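Local structure of mutT/nudix family protein (Listeria innocua, 3I9X) at residues Thr29-Leu34 and Trp69-Gly74; Pro110-Arg115 and Phe159-Met164. The protein belongs to the Nudix hydrolase family and probably acts as a hydrolase. All blocks are in the same frame, centred on the assembly; numbering follows the deposited sequence.

Contact 1 (Thr29-Leu34 with Trp69-Gly74) closes first along the chain and contact 2 (Pro110-Arg115 with Phe159-Met164) follows it in series. Contact 1 lies in the mixed beta sheet of the Nudix domain, the part of a longer protein that this chain represents, close to the centre of the chain. Contact 2 sits nearer the surface, where the loop between strands 102-107 and 118-126 meets the start of helix 161-177; the two centres are about 12 Å apart. They touch through His161, whose ND1 probably bonds to Val71 N, and through Met164, which packs on Val71 and Ile33. A glycerol, probably from the crystallisation liquor, hydrogen-bonds to Asp31, Arg112, Asp113 and His161, consistent with a polar pocket lined by both contacts.

Contact 1. Residues Thr29-Leu34 and Trp69-Gly74; sequences TSDMIL and WAVPGG
Val71 lays its branched CB over the carbonyl of Met32, with CB 3.3 Å from Met32 O, and spreads its two methyls along one face of the strand, between the side chains of Asp31 and Ile33. CG1, anti to its own carbonyl carbon (chi1 -59°), crosses the tip of Ile33, Val71 CG1 to Ile33 CD1 being 3.5 Å, while CG2 rests on CB of Asp31. Next to it Pro72 brings CD to 3.4 Å from Met32 O, and its carbonyl O accepts Met32 N at 2.9 Å. Proline has no N-H to give, and here its ring CD, not a donor, lies against Met32 O.

Farther along, strand 27-40 pairs antiparallel with strand 69-75 in the mixed sheet of the Nudix fold. Ser30 and Gly74 form a hydrogen-bonded pair: Ser30 N reaches Gly74 O at 3.0 Å, nearly straight (169°), and Gly74 N returns a bond to Ser30 O. Asp31 and Gly73 are the adjoining non-hydrogen-bonded pair, only 4.3 Å apart between their CA atoms; a CB on residue 73 would collide with Asp31 OD1 and Ser30 O, which glycine avoids.

The buried carboxylate of Asp31 is well supplied with donors. A water gives one hydrogen to Asp31 OD1, 2.6 Å away, and the other to Val71 O, tying the loop to the strand. Asp31 OD2 receives Thr29 OG1 from above the carboxylate plane at 3.0 Å, as well as Ser120 and the glycerol. On the opposite face of the sheet Ser30 turns its hydroxyl to Ala82 O, and Met32 and Leu34 pack on Leu90 of helix 82-94.

Contact 2. Residues Pro110-Arg115 and Phe159-Met164; sequences PGRDPR and FDHLDM. With GOL (glycerol), chain B.
Arg112 and Asp160 form a two-pronged salt bridge although their flat groups are turned 47° against each other. In this Nudix domain it fastens the loop between strands 102-107 and 118-126 to the residue at the N-cap position of helix 161-177. Arg112 NE meets Asp160 OD2 at 2.7 Å from above the carboxylate plane, whereas NH2 reaches OD1 on its syn side. Arg112 CG lies between the backbone N and the carbonyl carbon (chi1 53°), and a bend at chi3 swings the guanidinium round to present this edge. Arginine suits the place because its remaining N-H groups serve Ile118 O and the glycerol.

Asp113 organises the loop itself: OD1 takes Arg115 N in an Asx turn, and its two oxygens receive Arg115 NE and NH2 side-on through syn lone pairs. That grip holds the Arg115 guanidinium with one face over Phe159 CZ, 3.7 Å from Arg115 NH2, the planes inclined to each other. The phenyl ring meets Pro114 CD at its edge and has glycerol C2 over one face. Glycerol O1 donates to Asp113 OD2, and His161 NE2 points almost straight (173°) at glycerol O2, 2.9 Å away.

Contact 1. Residues Thr29-Leu34 and Trp69-Gly74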
loop_
_atom_site.group_PDB
_atom_site.type_symbol
_atom_site.label_atom_id
_atom_site.label_comp_id
_atom_site.label_asym_id
_atom_site.label_seq_id
_atom_site.Cartn_x
_atom_site.Cartn_y
_atom_site.Cartn_z
ATOM N N THR A 29 -7.792 -2.437 6.403
ATOM C CA THR A 29 -8.497 -3.490 5.677
ATOM C C THR A 29 -7.737 -4.020 4.451
ATOM O O THR A 29 -6.854 -3.364 3.906
ATOM C CB THR A 29 -9.899 -3.045 5.229
ATOM O OG1 THR A 29 -9.765 -1.989 4.292
ATOM C CG2 THR A 29 -10.716 -2.524 6.403
ATOM N N SER A 30 -8.067 -5.256 4.101
ATOM C CA SER A 30 -7.589 -5.947 2.925
ATOM C C SER A 30 -8.797 -6.145 2.017
ATOM O O SER A 30 -9.708 -6.892 2.369
ATOM C CB SER A 30 -7.055 -7.296 3.350
ATOM O OG SER A 30 -6.191 -7.822 2.379
ATOM N N ASP A 31 -8.859 -5.405 0.917
ATOM C CA ASP A 31 -10.001 -5.469 -0.021
ATOM C C ASP A 31 -9.588 -6.080 -1.357
ATOM O O ASP A 31 -8.505 -5.786 -1.879
ATOM C CB ASP A 31 -10.580 -4.061 -0.197
ATOM C CG ASP A 31 -11.218 -3.546 1.087
ATOM O OD1 ASP A 31 -12.067 -4.293 1.633
ATOM O OD2 ASP A 31 -10.850 -2.443 1.573
ATOM N N MET A 32 -10.478 -6.911 -1.900
ATOM C CA MET A 32 -10.185 -7.788 -3.026
ATOM C C MET A 32 -11.074 -7.542 -4.241
ATOM O O MET A 32 -12.288 -7.738 -4.190
ATOM C CB MET A 32 -10.376 -9.241 -2.614
ATOM C CG MET A 32 -9.635 -9.624 -1.270
ATOM S SD MET A 32 -9.553 -11.446 -0.969
ATOM C CE MET A 32 -9.681 -11.855 -2.765
ATOM N N ILE A 33 -10.466 -7.126 -5.334
ATOM C CA ILE A 33 -11.129 -7.119 -6.632
ATOM C C ILE A 33 -11.005 -8.540 -7.179
ATOM O O ILE A 33 -9.926 -8.974 -7.622
ATOM C CB ILE A 33 -10.493 -6.126 -7.532
ATOM C CG1 ILE A 33 -10.707 -4.727 -6.957
ATOM C CG2 ILE A 33 -11.028 -6.181 -8.918
ATOM C CD1 ILE A 33 -12.065 -4.284 -7.133
ATOM N N LEU A 34 -12.115 -9.253 -7.145
ATOM C CA LEU A 34 -12.158 -10.658 -7.517
ATOM C C LEU A 34 -12.778 -10.859 -8.875
ATOM O O LEU A 34 -14.008 -10.769 -9.019
ATOM C CB LEU A 34 -12.988 -11.409 -6.483
ATOM C CG LEU A 34 -12.741 -12.863 -6.194
ATOM C CD1 LEU A 34 -11.243 -13.103 -6.286
ATOM C CD2 LEU A 34 -13.272 -13.215 -4.762
ATOM N N TRP A 69 -23.271 -2.002 -2.996
ATOM C CA TRP A 69 -22.371 -3.105 -3.384
ATOM C C TRP A 69 -20.921 -2.824 -2.979
ATOM O O TRP A 69 -20.417 -1.716 -3.138
ATOM C CB TRP A 69 -22.490 -3.327 -4.900
ATOM C CG TRP A 69 -23.818 -3.845 -5.312
ATOM C CD1 TRP A 69 -24.908 -3.105 -5.727
ATOM C CD2 TRP A 69 -24.227 -5.215 -5.359
ATOM N NE1 TRP A 69 -25.960 -3.944 -6.021
ATOM C CE2 TRP A 69 -25.586 -5.234 -5.786
ATOM C CE3 TRP A 69 -23.598 -6.425 -5.048
ATOM C CZ2 TRP A 69 -26.316 -6.411 -5.916
ATOM C CZ3 TRP A 69 -24.326 -7.611 -5.192
ATOM C CH2 TRP A 69 -25.672 -7.585 -5.643
ATOM N N ALA A 70 -20.248 -3.831 -2.448
ATOM C CA ALA A 70 -18.878 -3.702 -1.999
ATOM C C ALA A 70 -18.066 -4.890 -2.519
ATOM O O ALA A 70 -18.614 -5.990 -2.675
ATOM C CB ALA A 70 -18.807 -3.704 -0.465
ATOM N N VAL A 71 -16.764 -4.672 -2.718
ATOM C CA VAL A 71 -15.872 -5.796 -2.985
ATOM C C VAL A 71 -15.773 -6.653 -1.741
ATOM O O VAL A 71 -15.907 -6.164 -0.638
ATOM C CB VAL A 71 -14.473 -5.357 -3.488
ATOM C CG1 VAL A 71 -14.658 -4.558 -4.740
ATOM C CG2 VAL A 71 -13.655 -4.584 -2.395
ATOM N N PRO A 72 -15.536 -7.934 -1.912
ATOM C CA PRO A 72 -15.144 -8.722 -0.751
ATOM C C PRO A 72 -13.890 -8.176 -0.045
ATOM O O PRO A 72 -13.008 -7.581 -0.686
ATOM C CB PRO A 72 -14.810 -10.069 -1.356
ATOM C CG PRO A 72 -15.512 -10.038 -2.741
ATOM C CD PRO A 72 -15.427 -8.678 -3.160
ATOM N N GLY A 73 -13.847 -8.379 1.274
ATOM C CA GLY A 73 -12.685 -8.026 2.079
ATOM C C GLY A 73 -13.002 -8.072 3.553
ATOM O O GLY A 73 -14.080 -8.503 3.953
ATOM N N GLY A 74 -12.067 -7.612 4.369
ATOM C CA GLY A 74 -12.259 -7.593 5.821
ATOM C C GLY A 74 -11.141 -6.846 6.510
ATOM O O GLY A 74 -10.153 -6.422 5.855
HETATM O O HOH W 1 -14.587 -4.870 1.483
#

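Contact 2. Residues Pro110-Arg115 and Phe159-Met164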
loop_
_atom_site.group_PDB
_atom_site.type_symbol
_atom_site.label_atom_id
_atom_site.label_comp_id
_atom_site.label_asym_id
_atom_site.label_seq_id
_atom_site.Cartn_x
_atom_site.Cartn_y
_atom_site.Cartn_z
ATOM N N PRO A 110 -8.622 10.736 2.988
ATOM C CA PRO A 110 -9.397 11.030 4.198
ATOM C C PRO A 110 -10.889 11.115 3.871
ATOM O O PRO A 110 -11.277 11.649 2.846
ATOM C CB PRO A 110 -8.824 12.366 4.701
ATOM C CG PRO A 110 -7.871 12.846 3.653
ATOM C CD PRO A 110 -7.843 11.893 2.501
ATOM N N GLY A 111 -11.704 10.484 4.688
ATOM C CA GLY A 111 -13.145 10.453 4.431
ATOM C C GLY A 111 -13.663 9.250 3.641
ATOM O O GLY A 111 -14.883 9.124 3.493
ATOM N N ARG A 112 -12.772 8.360 3.154
ATOM C CA ARG A 112 -13.180 7.277 2.253
ATOM C C ARG A 112 -14.211 6.377 2.907
ATOM O O ARG A 112 -15.143 5.915 2.259
ATOM C CB ARG A 112 -11.975 6.446 1.754
ATOM C CG ARG A 112 -11.033 5.891 2.836
ATOM C CD ARG A 112 -9.895 5.068 2.184
ATOM N NE ARG A 112 -10.549 3.975 1.456
ATOM C CZ ARG A 112 -10.970 2.876 2.038
ATOM N NH1 ARG A 112 -10.688 2.647 3.304
ATOM N NH2 ARG A 112 -11.653 1.992 1.339
ATOM N N ASP A 113 -14.018 6.145 4.194
ATOM C CA ASP A 113 -14.877 5.337 5.007
ATOM C C ASP A 113 -15.454 6.249 6.104
ATOM O O ASP A 113 -14.709 6.838 6.910
ATOM C CB ASP A 113 -14.063 4.202 5.616
ATOM C CG ASP A 113 -14.915 3.082 6.206
ATOM O OD1 ASP A 113 -15.885 3.362 6.955
ATOM O OD2 ASP A 113 -14.560 1.887 5.991
ATOM N N PRO A 114 -16.792 6.364 6.151
ATOM C CA PRO A 114 -17.439 7.224 7.169
ATOM C C PRO A 114 -17.278 6.698 8.576
ATOM O O PRO A 114 -17.374 7.464 9.508
ATOM C CB PRO A 114 -18.925 7.192 6.759
ATOM C CG PRO A 114 -19.070 5.875 5.961
ATOM C CD PRO A 114 -17.770 5.808 5.194
ATOM N N ARG A 115 -16.998 5.405 8.729
ATOM C CA ARG A 115 -16.859 4.810 10.040
ATOM C C ARG A 115 -15.596 5.274 10.803
ATOM O O ARG A 115 -15.512 5.085 12.015
ATOM C CB ARG A 115 -16.955 3.283 9.936
ATOM C CG ARG A 115 -18.300 2.779 9.267
ATOM C CD ARG A 115 -18.307 1.259 8.947
ATOM N NE ARG A 115 -17.192 0.834 8.073
ATOM C CZ ARG A 115 -17.009 -0.404 7.594
ATOM N NH1 ARG A 115 -17.871 -1.377 7.887
ATOM N NH2 ARG A 115 -15.958 -0.675 6.810
ATOM N N PHE A 159 -18.525 3.039 -0.106
ATOM C CA PHE A 159 -17.229 3.655 0.264
ATOM C C PHE A 159 -16.591 4.233 -0.971
ATOM O O PHE A 159 -17.272 4.895 -1.772
ATOM C CB PHE A 159 -16.289 2.617 0.925
ATOM C CG PHE A 159 -16.944 1.784 2.011
ATOM C CD1 PHE A 159 -17.150 0.417 1.827
ATOM C CD2 PHE A 159 -17.302 2.351 3.232
ATOM C CE1 PHE A 159 -17.738 -0.365 2.818
ATOM C CE2 PHE A 159 -17.911 1.567 4.218
ATOM C CZ PHE A 159 -18.124 0.222 4.008
ATOM N N ASP A 160 -15.289 4.028 -1.151
ATOM C CA ASP A 160 -14.652 4.491 -2.389
ATOM C C ASP A 160 -14.533 3.364 -3.392
ATOM O O ASP A 160 -13.659 3.407 -4.263
ATOM C CB ASP A 160 -13.259 5.115 -2.118
ATOM C CG ASP A 160 -12.328 4.201 -1.367
ATOM O OD1 ASP A 160 -12.716 3.091 -0.938
ATOM O OD2 ASP A 160 -11.193 4.628 -1.122
ATOM N N HIS A 161 -15.365 2.336 -3.283
ATOM C CA HIS A 161 -15.146 1.149 -4.096
ATOM C C HIS A 161 -15.264 1.346 -5.598
ATOM O O HIS A 161 -14.677 0.533 -6.350
ATOM C CB HIS A 161 -15.952 -0.055 -3.615
ATOM C CG HIS A 161 -15.456 -0.595 -2.326
ATOM N ND1 HIS A 161 -15.913 -1.774 -1.765
ATOM C CD2 HIS A 161 -14.550 -0.091 -1.460
ATOM C CE1 HIS A 161 -15.295 -1.975 -0.616
ATOM N NE2 HIS A 161 -14.455 -0.970 -0.412
ATOM N N LEU A 162 -15.967 2.395 -6.035
ATOM C CA LEU A 162 -15.976 2.769 -7.431
ATOM C C LEU A 162 -14.546 3.131 -7.888
ATOM O O LEU A 162 -14.118 2.771 -8.997
ATOM C CB LEU A 162 -16.879 3.975 -7.692
ATOM C CG LEU A 162 -16.881 4.395 -9.181
ATOM C CD1 LEU A 162 -17.195 3.201 -10.079
ATOM C CD2 LEU A 162 -17.822 5.630 -9.521
ATOM N N ASP A 163 -13.843 3.891 -7.046
ATOM C CA ASP A 163 -12.453 4.248 -7.314
ATOM C C ASP A 163 -11.559 3.019 -7.364
ATOM O O ASP A 163 -10.718 2.903 -8.266
ATOM C CB ASP A 163 -11.934 5.223 -6.267
ATOM C CG ASP A 163 -12.578 6.576 -6.404
ATOM O OD1 ASP A 163 -12.933 6.929 -7.566
ATOM O OD2 ASP A 163 -12.757 7.281 -5.382
ATOM N N MET A 164 -11.751 2.105 -6.413
ATOM C CA MET A 164 -11.044 0.830 -6.422
ATOM C C MET A 164 -11.303 0.075 -7.755
ATOM O O MET A 164 -10.364 -0.396 -8.383
ATOM C CB MET A 164 -11.428 -0.070 -5.254
ATOM C CG MET A 164 -10.850 0.236 -3.839
ATOM S SD MET A 164 -11.149 -1.169 -2.722
ATOM C CE MET A 164 -11.369 -2.225 -3.941
HETATM C C1 GOL B . -12.869 -0.333 4.406
HETATM O O1 GOL B . -12.694 1.075 4.374
HETATM C C2 GOL B . -13.660 -0.809 3.180
HETATM O O2 GOL B . -12.870 -0.702 2.021
HETATM C C3 GOL B . -14.131 -2.243 3.319
HETATM O O3 GOL B . -13.136 -3.095 3.894
#